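Local coordinates for protein C-glycoside 3-oxidase (Microbacterium trichothecenolyticum, PDB 7DVE) that uses bound FAD and oxygen to oxidise the C3 hydroxyl of the sugar in C-glycosides such as isoorientin and mangiferin, releasing hydrogen peroxide, at residues A[11-16]-A[38-43]; A[235-240]-A[278-283]; A[268-273]-A[471-476]. All coordinates share one frame; numbering follows the deposited sequence.

Contact 1: A[11-16]-A[38-43]. With FAD (flavin-adenine dinucleotide), chain C.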
loop_
_atom_site.group_PDB
_atom_site.type_symbol
_atom_site.label_atom_id
_atom_site.label_comp_id
_atom_site.label_asym_id
_atom_site.label_seq_id
_atom_site.Cartn_x
_atom_site.Cartn_y
_atom_site.Cartn_z
ATOM N N ASP A 11 17.444 7.330 18.748
ATOM C CA ASP A 11 17.731 8.326 17.720
ATOM C C ASP A 11 16.571 8.493 16.744
ATOM O O ASP A 11 16.152 9.623 16.464
ATOM C CB ASP A 11 18.999 7.951 16.971
ATOM C CG ASP A 11 20.173 7.847 17.876
ATOM O OD1 ASP A 11 20.467 8.856 18.557
ATOM O OD2 ASP A 11 20.775 6.751 17.940
ATOM N N VAL A 12 16.052 7.389 16.198
ATOM C CA VAL A 12 14.939 7.435 15.258
ATOM C C VAL A 12 13.781 6.626 15.824
ATOM O O VAL A 12 13.951 5.454 16.199
ATOM C CB VAL A 12 15.334 6.909 13.865
ATOM C CG1 VAL A 12 14.162 7.057 12.894
ATOM C CG2 VAL A 12 16.547 7.647 13.335
ATOM N N ALA A 13 12.602 7.245 15.868
ATOM C CA ALA A 13 11.366 6.559 16.216
ATOM C C ALA A 13 10.457 6.517 14.996
ATOM O O ALA A 13 10.263 7.533 14.325
ATOM C CB ALA A 13 10.657 7.245 17.381
ATOM N N ILE A 14 9.909 5.341 14.721
ATOM C CA ILE A 14 9.061 5.079 13.569
ATOM C C ILE A 14 7.730 4.599 14.110
ATOM O O ILE A 14 7.697 3.685 14.937
ATOM C CB ILE A 14 9.674 4.009 12.642
ATOM C CG1 ILE A 14 11.059 4.439 12.117
ATOM C CG2 ILE A 14 8.727 3.674 11.511
ATOM C CD1 ILE A 14 11.944 3.273 11.753
ATOM N N VAL A 15 6.642 5.229 13.678
ATOM C CA VAL A 15 5.299 4.742 13.962
ATOM C C VAL A 15 4.765 4.095 12.689
ATOM O O VAL A 15 4.858 4.672 11.599
ATOM C CB VAL A 15 4.403 5.877 14.513
ATOM C CG1 VAL A 15 4.529 7.115 13.696
ATOM C CG2 VAL A 15 2.917 5.468 14.616
ATOM N N GLY A 16 4.316 2.850 12.801
ATOM C CA GLY A 16 3.881 2.122 11.631
ATOM C C GLY A 16 4.849 1.047 11.184
ATOM O O GLY A 16 6.057 1.293 11.081
ATOM N N ALA A 38 13.574 2.713 17.232
ATOM C CA ALA A 38 12.411 2.087 17.847
ATOM C C ALA A 38 11.227 2.198 16.898
ATOM O O ALA A 38 10.962 3.274 16.357
ATOM C CB ALA A 38 12.083 2.726 19.201
ATOM N N MET A 39 10.519 1.096 16.695
ATOM C CA MET A 39 9.346 1.062 15.833
ATOM C C MET A 39 8.147 0.703 16.693
ATOM O O MET A 39 8.202 -0.272 17.445
ATOM C CB MET A 39 9.516 0.053 14.696
ATOM C CG MET A 39 8.312 -0.068 13.778
ATOM S SD MET A 39 8.529 -1.338 12.482
ATOM C CE MET A 39 9.138 -0.351 11.120
ATOM N N PHE A 40 7.090 1.513 16.602
ATOM C CA PHE A 40 5.866 1.349 17.368
ATOM C C PHE A 40 4.714 1.063 16.414
ATOM O O PHE A 40 4.506 1.801 15.445
ATOM C CB PHE A 40 5.595 2.589 18.221
ATOM C CG PHE A 40 6.769 2.990 19.068
ATOM C CD1 PHE A 40 7.032 2.335 20.263
ATOM C CD2 PHE A 40 7.627 3.996 18.656
ATOM C CE1 PHE A 40 8.124 2.681 21.041
ATOM C CE2 PHE A 40 8.718 4.347 19.423
ATOM C CZ PHE A 40 8.968 3.686 20.623
ATOM N N GLU A 41 3.994 -0.024 16.687
ATOM C CA GLU A 41 2.880 -0.501 15.881
ATOM C C GLU A 41 1.726 -0.845 16.813
ATOM O O GLU A 41 1.908 -1.619 17.757
ATOM C CB GLU A 41 3.284 -1.739 15.060
ATOM C CG GLU A 41 2.116 -2.609 14.661
ATOM C CD GLU A 41 1.259 -1.964 13.602
ATOM O OE1 GLU A 41 1.801 -1.567 12.557
ATOM O OE2 GLU A 41 0.037 -1.846 13.819
ATOM N N VAL A 42 0.541 -0.288 16.540
ATOM C CA VAL A 42 -0.584 -0.445 17.462
ATOM C C VAL A 42 -1.193 -1.850 17.391
ATOM O O VAL A 42 -1.689 -2.369 18.401
ATOM C CB VAL A 42 -1.631 0.653 17.188
ATOM C CG1 VAL A 42 -2.168 0.562 15.757
ATOM C CG2 VAL A 42 -2.757 0.562 18.193
ATOM N N GLY A 43 -1.158 -2.492 16.217
ATOM C CA GLY A 43 -1.719 -3.818 16.033
ATOM C C GLY A 43 -0.880 -4.909 16.671
ATOM O O GLY A 43 0.260 -4.683 17.095
HETATM P PA FAD C . 0.159 0.275 6.044
HETATM O O1A FAD C . -1.256 0.557 6.388
HETATM O O2A FAD C . 0.465 -0.868 5.153
HETATM O O5B FAD C . 0.853 0.120 7.492
HETATM C C5B FAD C . 0.715 1.176 8.446
HETATM C C4B FAD C . 0.822 0.621 9.844
HETATM O O4B FAD C . 0.743 1.777 10.728
HETATM C C3B FAD C . -0.402 -0.251 10.191
HETATM O O3B FAD C . 0.074 -1.518 10.687
HETATM C C2B FAD C . -1.050 0.566 11.318
HETATM O O2B FAD C . -1.618 -0.272 12.327
HETATM C C1B FAD C . 0.130 1.302 11.918
HETATM N N9A FAD C . -0.329 2.492 12.722
HETATM C C8A FAD C . -1.171 3.405 12.210
HETATM N N7A FAD C . -1.393 4.344 13.136
HETATM C C5A FAD C . -0.700 4.020 14.230
HETATM C C6A FAD C . -0.575 4.639 15.412
HETATM N N6A FAD C . -1.261 5.772 15.560
HETATM N N1A FAD C . 0.199 4.155 16.402
HETATM C C2A FAD C . 0.888 2.963 16.171
HETATM N N3A FAD C . 0.754 2.336 14.917
HETATM C C4A FAD C . -0.036 2.877 13.975
HETATM N N1 FAD C . -0.814 -2.356 -2.891
HETATM C C2 FAD C . -0.036 -2.446 -4.033
HETATM O O2 FAD C . 0.817 -1.585 -4.215
HETATM N N3 FAD C . -0.242 -3.489 -4.950
HETATM C C4 FAD C . -1.213 -4.481 -4.683
HETATM O O4 FAD C . -1.369 -5.407 -5.485
HETATM C C4X FAD C . -1.985 -4.374 -3.531
HETATM N N5 FAD C . -2.973 -5.257 -3.242
HETATM C C5X FAD C . -3.607 -5.192 -2.036
HETATM C C6 FAD C . -4.535 -6.179 -1.654
HETATM C C7 FAD C . -5.154 -6.169 -0.409
HETATM C C7M FAD C . -6.163 -7.278 -0.016
HETATM C C8 FAD C . -4.855 -5.145 0.491
HETATM C C8M FAD C . -5.536 -5.119 1.873
HETATM C C9 FAD C . -3.939 -4.150 0.119
HETATM C C9A FAD C . -3.316 -4.160 -1.143
HETATM N N10 FAD C . -2.446 -3.193 -1.513
HETATM C C10 FAD C . -1.762 -3.310 -2.653
HETATM C "C1'" FAD C . -2.177 -1.985 -0.683
HETATM C "C2'" FAD C . -0.926 -2.065 0.202
HETATM O "O2'" FAD C . -1.151 -3.058 1.216
HETATM C "C3'" FAD C . -0.600 -0.662 0.815
HETATM O "O3'" FAD C . -0.344 0.281 -0.235
HETATM C "C4'" FAD C . 0.670 -0.708 1.666
HETATM O "O4'" FAD C . 0.517 -1.671 2.698
HETATM C "C5'" FAD C . 0.939 0.679 2.311
HETATM O "O5'" FAD C . 2.001 0.584 3.281
HETATM P P FAD C . 2.185 1.616 4.514
HETATM O O1P FAD C . 3.206 1.146 5.490
HETATM O O2P FAD C . 2.343 2.945 3.884
HETATM O O3P FAD C . 0.840 1.586 5.412
#
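M39 sends CG anti to its backbone N, and a bend at its last torsion, chi3 -94°, then turns the methyl CE back over the neighbouring strand. There CE lies 3.5 Å from G16 O and beside I14 CG2. F40 instead carries its ring beside its own N (chi1 -52°), and the ring's CE2 edge meets A13 CB at 4.0 Å on the other face of the sheet. Between these faces the parallel strands 12-15 and 38-40 are laced by four nearly straight backbone bonds: A38 N to V12 O, I14 N to A38 O, F40 N to I14 O and G16 N to F40 O. This is the first beta-alpha-beta unit of a Rossmann-type FAD domain. G16 opens the probable GxGxxG turn; a side chain there would crowd the ribose O4B. Just past the second strand, in the usual place for an acidic residue in such domains, E41 takes both ribose hydroxyls: O3B donates a hydrogen bond to OE1 at 2.5 Å and O2B one to OE2 at 2.7 Å. G43 N reaches the anti lone pair of OE2 at 2.8 Å, while S17 OG bonds OE1. Each ribose hydroxyl thus meets its own acceptor, on a carboxylate held against turning.

Contact 2: A[235-240]-A[278-283]. With FAD (flavin-adenine dinucleotide), chain C.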
loop_
_atom_site.group_PDB
_atom_site.type_symbol
_atom_site.label_atom_id
_atom_site.label_comp_id
_atom_site.label_asym_id
_atom_site.label_seq_id
_atom_site.Cartn_x
_atom_site.Cartn_y
_atom_site.Cartn_z
ATOM N N SER A 235 1.386 -1.010 20.444
ATOM C CA SER A 235 1.922 0.234 20.989
ATOM C C SER A 235 1.345 1.386 20.178
ATOM O O SER A 235 1.744 1.593 19.025
ATOM C CB SER A 235 3.445 0.242 20.949
ATOM O OG SER A 235 3.959 -0.720 21.853
ATOM N N LEU A 236 0.410 2.127 20.775
ATOM C CA LEU A 236 -0.258 3.218 20.085
ATOM C C LEU A 236 0.486 4.525 20.305
ATOM O O LEU A 236 0.738 4.919 21.445
ATOM C CB LEU A 236 -1.700 3.356 20.565
ATOM C CG LEU A 236 -2.451 4.603 20.090
ATOM C CD1 LEU A 236 -2.713 4.558 18.585
ATOM C CD2 LEU A 236 -3.751 4.754 20.861
ATOM N N VAL A 237 0.838 5.191 19.218
ATOM C CA VAL A 237 1.413 6.526 19.284
ATOM C C VAL A 237 0.258 7.521 19.242
ATOM O O VAL A 237 -0.491 7.574 18.258
ATOM C CB VAL A 237 2.411 6.767 18.139
ATOM C CG1 VAL A 237 2.936 8.205 18.153
ATOM C CG2 VAL A 237 3.577 5.795 18.244
ATOM N N THR A 238 0.096 8.291 20.325
ATOM C CA THR A 238 -0.969 9.278 20.416
ATOM C C THR A 238 -0.506 10.690 20.083
ATOM O O THR A 238 -1.349 11.545 19.790
ATOM C CB THR A 238 -1.584 9.276 21.819
ATOM O OG1 THR A 238 -0.547 9.438 22.788
ATOM C CG2 THR A 238 -2.279 7.967 22.086
ATOM N N ARG A 239 0.804 10.945 20.082
ATOM C CA ARG A 239 1.299 12.300 19.892
ATOM C C ARG A 239 2.744 12.270 19.408
ATOM O O ARG A 239 3.550 11.464 19.881
ATOM C CB ARG A 239 1.201 13.095 21.196
ATOM C CG ARG A 239 1.046 14.582 21.010
ATOM C CD ARG A 239 1.082 15.336 22.357
ATOM N NE ARG A 239 0.492 14.561 23.444
ATOM C CZ ARG A 239 0.814 14.688 24.726
ATOM N NH1 ARG A 239 1.728 15.559 25.128
ATOM N NH2 ARG A 239 0.192 13.932 25.631
ATOM N N VAL A 240 3.061 13.160 18.474
ATOM C CA VAL A 240 4.442 13.504 18.163
ATOM C C VAL A 240 4.856 14.649 19.079
ATOM O O VAL A 240 4.281 15.742 19.020
ATOM C CB VAL A 240 4.606 13.900 16.691
ATOM C CG1 VAL A 240 6.052 14.342 16.425
ATOM C CG2 VAL A 240 4.196 12.744 15.770
ATOM N N PRO A 278 -1.966 11.671 8.801
ATOM C CA PRO A 278 -2.557 12.997 9.097
ATOM C C PRO A 278 -3.281 13.032 10.432
ATOM O O PRO A 278 -3.227 14.062 11.115
ATOM C CB PRO A 278 -3.535 13.237 7.933
ATOM C CG PRO A 278 -3.150 12.282 6.879
ATOM C CD PRO A 278 -2.509 11.099 7.554
ATOM N N GLN A 279 -3.963 11.941 10.818
ATOM C CA GLN A 279 -4.599 11.880 12.136
ATOM C C GLN A 279 -3.608 12.185 13.255
ATOM O O GLN A 279 -3.860 13.051 14.110
ATOM C CB GLN A 279 -5.233 10.504 12.348
ATOM C CG GLN A 279 -6.126 10.408 13.575
ATOM C CD GLN A 279 -6.670 9.013 13.768
ATOM O OE1 GLN A 279 -5.963 8.014 13.559
ATOM N NE2 GLN A 279 -7.935 8.926 14.148
ATOM N N LEU A 280 -2.477 11.467 13.270
ATOM C CA LEU A 280 -1.492 11.655 14.328
ATOM C C LEU A 280 -0.921 13.065 14.298
ATOM O O LEU A 280 -0.751 13.691 15.353
ATOM C CB LEU A 280 -0.381 10.612 14.199
ATOM C CG LEU A 280 0.855 10.813 15.074
ATOM C CD1 LEU A 280 0.459 10.868 16.549
ATOM C CD2 LEU A 280 1.866 9.700 14.813
ATOM N N LEU A 281 -0.643 13.594 13.098
ATOM C CA LEU A 281 -0.093 14.949 13.019
ATOM C C LEU A 281 -1.103 15.981 13.526
ATOM O O LEU A 281 -0.738 16.905 14.257
ATOM C CB LEU A 281 0.351 15.278 11.585
ATOM C CG LEU A 281 1.463 14.482 10.856
ATOM C CD1 LEU A 281 2.254 15.354 9.882
ATOM C CD2 LEU A 281 2.398 13.763 11.813
ATOM N N TRP A 282 -2.381 15.824 13.171
ATOM C CA TRP A 282 -3.421 16.725 13.679
ATOM C C TRP A 282 -3.514 16.653 15.198
ATOM O O TRP A 282 -3.512 17.681 15.882
ATOM C CB TRP A 282 -4.771 16.393 13.035
ATOM C CG TRP A 282 -5.936 17.183 13.593
ATOM C CD1 TRP A 282 -6.708 16.863 14.675
ATOM C CD2 TRP A 282 -6.462 18.408 13.076
ATOM N NE1 TRP A 282 -7.669 17.827 14.876
ATOM C CE2 TRP A 282 -7.538 18.785 13.905
ATOM C CE3 TRP A 282 -6.123 19.224 11.994
ATOM C CZ2 TRP A 282 -8.280 19.945 13.684
ATOM C CZ3 TRP A 282 -6.853 20.392 11.782
ATOM C CH2 TRP A 282 -7.915 20.738 12.621
ATOM N N ALA A 283 -3.574 15.435 15.744
ATOM C CA ALA A 283 -3.596 15.266 17.194
ATOM C C ALA A 283 -2.385 15.899 17.871
ATOM O O ALA A 283 -2.483 16.328 19.027
ATOM C CB ALA A 283 -3.671 13.782 17.549
HETATM P PA FAD C . 0.159 0.275 6.044
HETATM O O1A FAD C . -1.256 0.557 6.388
HETATM O O2A FAD C . 0.465 -0.868 5.153
HETATM O O5B FAD C . 0.853 0.120 7.492
HETATM C C5B FAD C . 0.715 1.176 8.446
HETATM C C4B FAD C . 0.822 0.621 9.844
HETATM O O4B FAD C . 0.743 1.777 10.728
HETATM C C3B FAD C . -0.402 -0.251 10.191
HETATM O O3B FAD C . 0.074 -1.518 10.687
HETATM C C2B FAD C . -1.050 0.566 11.318
HETATM O O2B FAD C . -1.618 -0.272 12.327
HETATM C C1B FAD C . 0.130 1.302 11.918
HETATM N N9A FAD C . -0.329 2.492 12.722
HETATM C C8A FAD C . -1.171 3.405 12.210
HETATM N N7A FAD C . -1.393 4.344 13.136
HETATM C C5A FAD C . -0.700 4.020 14.230
HETATM C C6A FAD C . -0.575 4.639 15.412
HETATM N N6A FAD C . -1.261 5.772 15.560
HETATM N N1A FAD C . 0.199 4.155 16.402
HETATM C C2A FAD C . 0.888 2.963 16.171
HETATM N N3A FAD C . 0.754 2.336 14.917
HETATM C C4A FAD C . -0.036 2.877 13.975
HETATM N N1 FAD C . -0.814 -2.356 -2.891
HETATM C C2 FAD C . -0.036 -2.446 -4.033
HETATM O O2 FAD C . 0.817 -1.585 -4.215
HETATM N N3 FAD C . -0.242 -3.489 -4.950
HETATM C C4 FAD C . -1.213 -4.481 -4.683
HETATM O O4 FAD C . -1.369 -5.407 -5.485
HETATM C C4X FAD C . -1.985 -4.374 -3.531
HETATM N N5 FAD C . -2.973 -5.257 -3.242
HETATM C C5X FAD C . -3.607 -5.192 -2.036
HETATM C C6 FAD C . -4.535 -6.179 -1.654
HETATM C C7 FAD C . -5.154 -6.169 -0.409
HETATM C C7M FAD C . -6.163 -7.278 -0.016
HETATM C C8 FAD C . -4.855 -5.145 0.491
HETATM C C8M FAD C . -5.536 -5.119 1.873
HETATM C C9 FAD C . -3.939 -4.150 0.119
HETATM C C9A FAD C . -3.316 -4.160 -1.143
HETATM N N10 FAD C . -2.446 -3.193 -1.513
HETATM C C10 FAD C . -1.762 -3.310 -2.653
HETATM C "C1'" FAD C . -2.177 -1.985 -0.683
HETATM C "C2'" FAD C . -0.926 -2.065 0.202
HETATM O "O2'" FAD C . -1.151 -3.058 1.216
HETATM C "C3'" FAD C . -0.600 -0.662 0.815
HETATM O "O3'" FAD C . -0.344 0.281 -0.235
HETATM C "C4'" FAD C . 0.670 -0.708 1.666
HETATM O "O4'" FAD C . 0.517 -1.671 2.698
HETATM C "C5'" FAD C . 0.939 0.679 2.311
HETATM O "O5'" FAD C . 2.001 0.584 3.281
HETATM P P FAD C . 2.185 1.616 4.514
HETATM O O1P FAD C . 3.206 1.146 5.490
HETATM O O2P FAD C . 2.343 2.945 3.884
HETATM O O3P FAD C . 0.840 1.586 5.412
#
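L280 carries the apolar part of this contact, reaching from helix 276-283 to strand 235-243 with both methyls. CD2 lies 3.8 Å from V237 CG1 and also touches V240 CG2, the side chain of V240 standing at about a right angle to that of L280. CD1 mainly rests on the backbone, 3.6 Å from R239 N, against the peptide link between T238 and R239, and also nears V237 CG1. CG anti to the backbone N (chi1 170°) carries the branch out from the helix to meet the strand. An alanine here would probably open a gap between V237, V240 and the T238-R239 peptide, leaving the strand freer to shift against the helix. One helical turn on, A283 CB adds a lighter touch, 3.9 Å from T238 O.

The strand is an outer strand of a three-stranded antiparallel sheet in the FAD domain of this GMC oxidoreductase, and the helix follows strand 267-270 of the central parallel sheet, whose V270 also packs on L280.

Polar bonds serve both the cofactor and the helix. V237 N donates to adenine N1A at 3.1 Å with an N-H...N angle of 170°, and V237 O accepts a weak bond from the amino N6A. Separately, S284 OG, just past the helical segment, links V240 N to L280 O by hydrogen bonds.

Contact 3: A[268-273]-A[471-476]. With FAD (flavin-adenine dinucleotide), chain C.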
loop_
_atom_site.group_PDB
_atom_site.type_symbol
_atom_site.label_atom_id
_atom_site.label_comp_id
_atom_site.label_asym_id
_atom_site.label_seq_id
_atom_site.Cartn_x
_atom_site.Cartn_y
_atom_site.Cartn_z
ATOM N N VAL A 268 11.576 11.529 13.928
ATOM C CA VAL A 268 10.293 10.843 14.022
ATOM C C VAL A 268 9.781 10.618 12.611
ATOM O O VAL A 268 9.653 11.570 11.835
ATOM C CB VAL A 268 9.266 11.625 14.858
ATOM C CG1 VAL A 268 7.911 10.888 14.865
ATOM C CG2 VAL A 268 9.784 11.796 16.265
ATOM N N VAL A 269 9.532 9.365 12.262
ATOM C CA VAL A 269 8.997 9.002 10.961
ATOM C C VAL A 269 7.611 8.448 11.219
ATOM O O VAL A 269 7.454 7.507 12.009
ATOM C CB VAL A 269 9.896 7.982 10.238
ATOM C CG1 VAL A 269 9.394 7.704 8.806
ATOM C CG2 VAL A 269 11.352 8.454 10.226
ATOM N N VAL A 270 6.601 9.072 10.626
ATOM C CA VAL A 270 5.225 8.607 10.752
ATOM C C VAL A 270 4.859 7.934 9.439
ATOM O O VAL A 270 4.780 8.583 8.392
ATOM C CB VAL A 270 4.241 9.735 11.109
ATOM C CG1 VAL A 270 2.855 9.163 11.275
ATOM C CG2 VAL A 270 4.659 10.439 12.395
ATOM N N ALA A 271 4.662 6.622 9.499
ATOM C CA ALA A 271 4.267 5.814 8.359
ATOM C C ALA A 271 3.032 5.031 8.791
ATOM O O ALA A 271 3.040 3.804 8.913
ATOM C CB ALA A 271 5.404 4.896 7.910
ATOM N N ALA A 272 1.957 5.763 9.056
ATOM C CA ALA A 272 0.774 5.191 9.680
ATOM C C ALA A 272 -0.377 4.988 8.697
ATOM O O ALA A 272 -1.517 4.807 9.130
ATOM C CB ALA A 272 0.349 6.074 10.850
ATOM N N ASP A 273 -0.077 4.959 7.392
ATOM C CA ASP A 273 -0.986 4.903 6.240
ATOM C C ASP A 273 -1.496 6.307 5.960
ATOM O O ASP A 273 -1.288 7.209 6.778
ATOM C CB ASP A 273 -2.136 3.861 6.386
ATOM C CG ASP A 273 -3.326 4.313 7.292
ATOM O OD1 ASP A 273 -3.756 5.501 7.329
ATOM O OD2 ASP A 273 -3.861 3.412 7.987
ATOM N N PRO A 471 10.900 20.385 11.385
ATOM C CA PRO A 471 12.128 19.676 11.007
ATOM C C PRO A 471 12.337 18.459 11.894
ATOM O O PRO A 471 12.000 18.465 13.080
ATOM C CB PRO A 471 13.235 20.719 11.204
ATOM C CG PRO A 471 12.586 21.967 11.652
ATOM C CD PRO A 471 11.135 21.752 11.877
ATOM N N GLY A 472 12.874 17.397 11.297
ATOM C CA GLY A 472 13.022 16.138 11.988
ATOM C C GLY A 472 11.787 15.265 11.994
ATOM O O GLY A 472 11.884 14.086 12.356
ATOM N N LEU A 473 10.625 15.796 11.633
ATOM C CA LEU A 473 9.447 14.959 11.448
ATOM C C LEU A 473 9.376 14.540 9.988
ATOM O O LEU A 473 9.517 15.372 9.088
ATOM C CB LEU A 473 8.172 15.702 11.860
ATOM C CG LEU A 473 6.849 15.026 11.496
ATOM C CD1 LEU A 473 6.739 13.654 12.159
ATOM C CD2 LEU A 473 5.674 15.929 11.876
ATOM N N PHE A 474 9.162 13.244 9.758
ATOM C CA PHE A 474 9.120 12.673 8.419
ATOM C C PHE A 474 7.815 11.926 8.237
ATOM O O PHE A 474 7.238 11.417 9.198
ATOM C CB PHE A 474 10.320 11.720 8.162
ATOM C CG PHE A 474 11.650 12.426 8.130
ATOM C CD1 PHE A 474 12.300 12.760 9.310
ATOM C CD2 PHE A 474 12.248 12.762 6.919
ATOM C CE1 PHE A 474 13.520 13.424 9.286
ATOM C CE2 PHE A 474 13.461 13.419 6.891
ATOM C CZ PHE A 474 14.094 13.755 8.076
ATOM N N VAL A 475 7.365 11.842 6.991
ATOM C CA VAL A 475 6.164 11.087 6.656
ATOM C C VAL A 475 6.518 10.078 5.569
ATOM O O VAL A 475 7.502 10.227 4.844
ATOM C CB VAL A 475 5.004 12.009 6.216
ATOM C CG1 VAL A 475 4.478 12.794 7.422
ATOM C CG2 VAL A 475 5.464 12.968 5.122
ATOM N N ALA A 476 5.709 9.033 5.467
ATOM C CA ALA A 476 6.054 7.901 4.619
ATOM C C ALA A 476 4.791 7.149 4.251
ATOM O O ALA A 476 3.936 6.931 5.103
ATOM C CB ALA A 476 7.028 6.955 5.328
HETATM P PA FAD C . 0.159 0.275 6.044
HETATM O O1A FAD C . -1.256 0.557 6.388
HETATM O O2A FAD C . 0.465 -0.868 5.153
HETATM O O5B FAD C . 0.853 0.120 7.492
HETATM C C5B FAD C . 0.715 1.176 8.446
HETATM C C4B FAD C . 0.822 0.621 9.844
HETATM O O4B FAD C . 0.743 1.777 10.728
HETATM C C3B FAD C . -0.402 -0.251 10.191
HETATM O O3B FAD C . 0.074 -1.518 10.687
HETATM C C2B FAD C . -1.050 0.566 11.318
HETATM O O2B FAD C . -1.618 -0.272 12.327
HETATM C C1B FAD C . 0.130 1.302 11.918
HETATM N N9A FAD C . -0.329 2.492 12.722
HETATM C C8A FAD C . -1.171 3.405 12.210
HETATM N N7A FAD C . -1.393 4.344 13.136
HETATM C C5A FAD C . -0.700 4.020 14.230
HETATM C C6A FAD C . -0.575 4.639 15.412
HETATM N N6A FAD C . -1.261 5.772 15.560
HETATM N N1A FAD C . 0.199 4.155 16.402
HETATM C C2A FAD C . 0.888 2.963 16.171
HETATM N N3A FAD C . 0.754 2.336 14.917
HETATM C C4A FAD C . -0.036 2.877 13.975
HETATM N N1 FAD C . -0.814 -2.356 -2.891
HETATM C C2 FAD C . -0.036 -2.446 -4.033
HETATM O O2 FAD C . 0.817 -1.585 -4.215
HETATM N N3 FAD C . -0.242 -3.489 -4.950
HETATM C C4 FAD C . -1.213 -4.481 -4.683
HETATM O O4 FAD C . -1.369 -5.407 -5.485
HETATM C C4X FAD C . -1.985 -4.374 -3.531
HETATM N N5 FAD C . -2.973 -5.257 -3.242
HETATM C C5X FAD C . -3.607 -5.192 -2.036
HETATM C C6 FAD C . -4.535 -6.179 -1.654
HETATM C C7 FAD C . -5.154 -6.169 -0.409
HETATM C C7M FAD C . -6.163 -7.278 -0.016
HETATM C C8 FAD C . -4.855 -5.145 0.491
HETATM C C8M FAD C . -5.536 -5.119 1.873
HETATM C C9 FAD C . -3.939 -4.150 0.119
HETATM C C9A FAD C . -3.316 -4.160 -1.143
HETATM N N10 FAD C . -2.446 -3.193 -1.513
HETATM C C10 FAD C . -1.762 -3.310 -2.653
HETATM C "C1'" FAD C . -2.177 -1.985 -0.683
HETATM C "C2'" FAD C . -0.926 -2.065 0.202
HETATM O "O2'" FAD C . -1.151 -3.058 1.216
HETATM C "C3'" FAD C . -0.600 -0.662 0.815
HETATM O "O3'" FAD C . -0.344 0.281 -0.235
HETATM C "C4'" FAD C . 0.670 -0.708 1.666
HETATM O "O4'" FAD C . 0.517 -1.671 2.698
HETATM C "C5'" FAD C . 0.939 0.679 2.311
HETATM O "O5'" FAD C . 2.001 0.584 3.281
HETATM P P FAD C . 2.185 1.616 4.514
HETATM O O1P FAD C . 3.206 1.146 5.490
HETATM O O2P FAD C . 2.343 2.945 3.884
HETATM O O3P FAD C . 0.840 1.586 5.412
HETATM O O HOH W 1 2.472 4.757 5.687
#
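L473 and the two valines V268 and V270 meet on one face of a parallel strand pair, their side chains crossing obliquely. The leucine's CG stands anti to its backbone N (chi1 170°), and with chi2 near 60° this brings CD1 back across the strand boundary, 4.0 Å from V268 CG1 and 3.8 Å from V270 CG2. The same methyl also lies over V268 O.

On the other face V269 meets F474, but by its stem: V269 CG2 is 4.0 Å from F474 CB, while the ring leads away and turns its edge to V268 O, which lies in the ring plane. Further along, A271 and A476 touch tip to tip, CB to CB at 3.7 Å, in van der Waals contact. Backbone bonds hold the register: V268 N to G472 O, F474 N to V268 O at 2.7 Å and V270 N to F474 O. A476 N to V270 O is weak, bent to 122° at the hydrogen. Toward the cofactor a water accepts from D273 N and donates to A476 O and, at 2.6 Å, to the FAD phosphate oxygen O2P, linking both chain segments to the pyrophosphate. D273 caps L275 N with OD1 and pairs with R276 through OD2, which probably tempers its charge beside the phosphates.

Strand 473-475 is an outermost strand of the five-stranded Rossmann-type sheet. Y24 and A20 of helix 19-31 pack on the V269, A271 and A476 side, T277, L280 and L281 of helix 276-283 on the V270, L473 and V475 side, and strand 12-15 flanks strand 267-270.

From the N terminus, contact 1 closes first, bringing 38-43 back beside 11-16 round helix 19-31. Contacts 2 and 3 open only after it and cross: 268-273 lies within the loop that 235-240 closes with 278-283, while its own partner, 471-476, arrives almost two hundred residues later. Contacts 1 and 3 are rungs of one parallel sheet, joined where A13 O and V15 O probably accept from V269 N and A271 N. Contact 2 bridges the antiparallel sheet to the helix that follows 268-273; V237 packs on V15 and F40, and L280 and L281 on V270. All three meet FAD, from the adenine and its ribose to the phosphates.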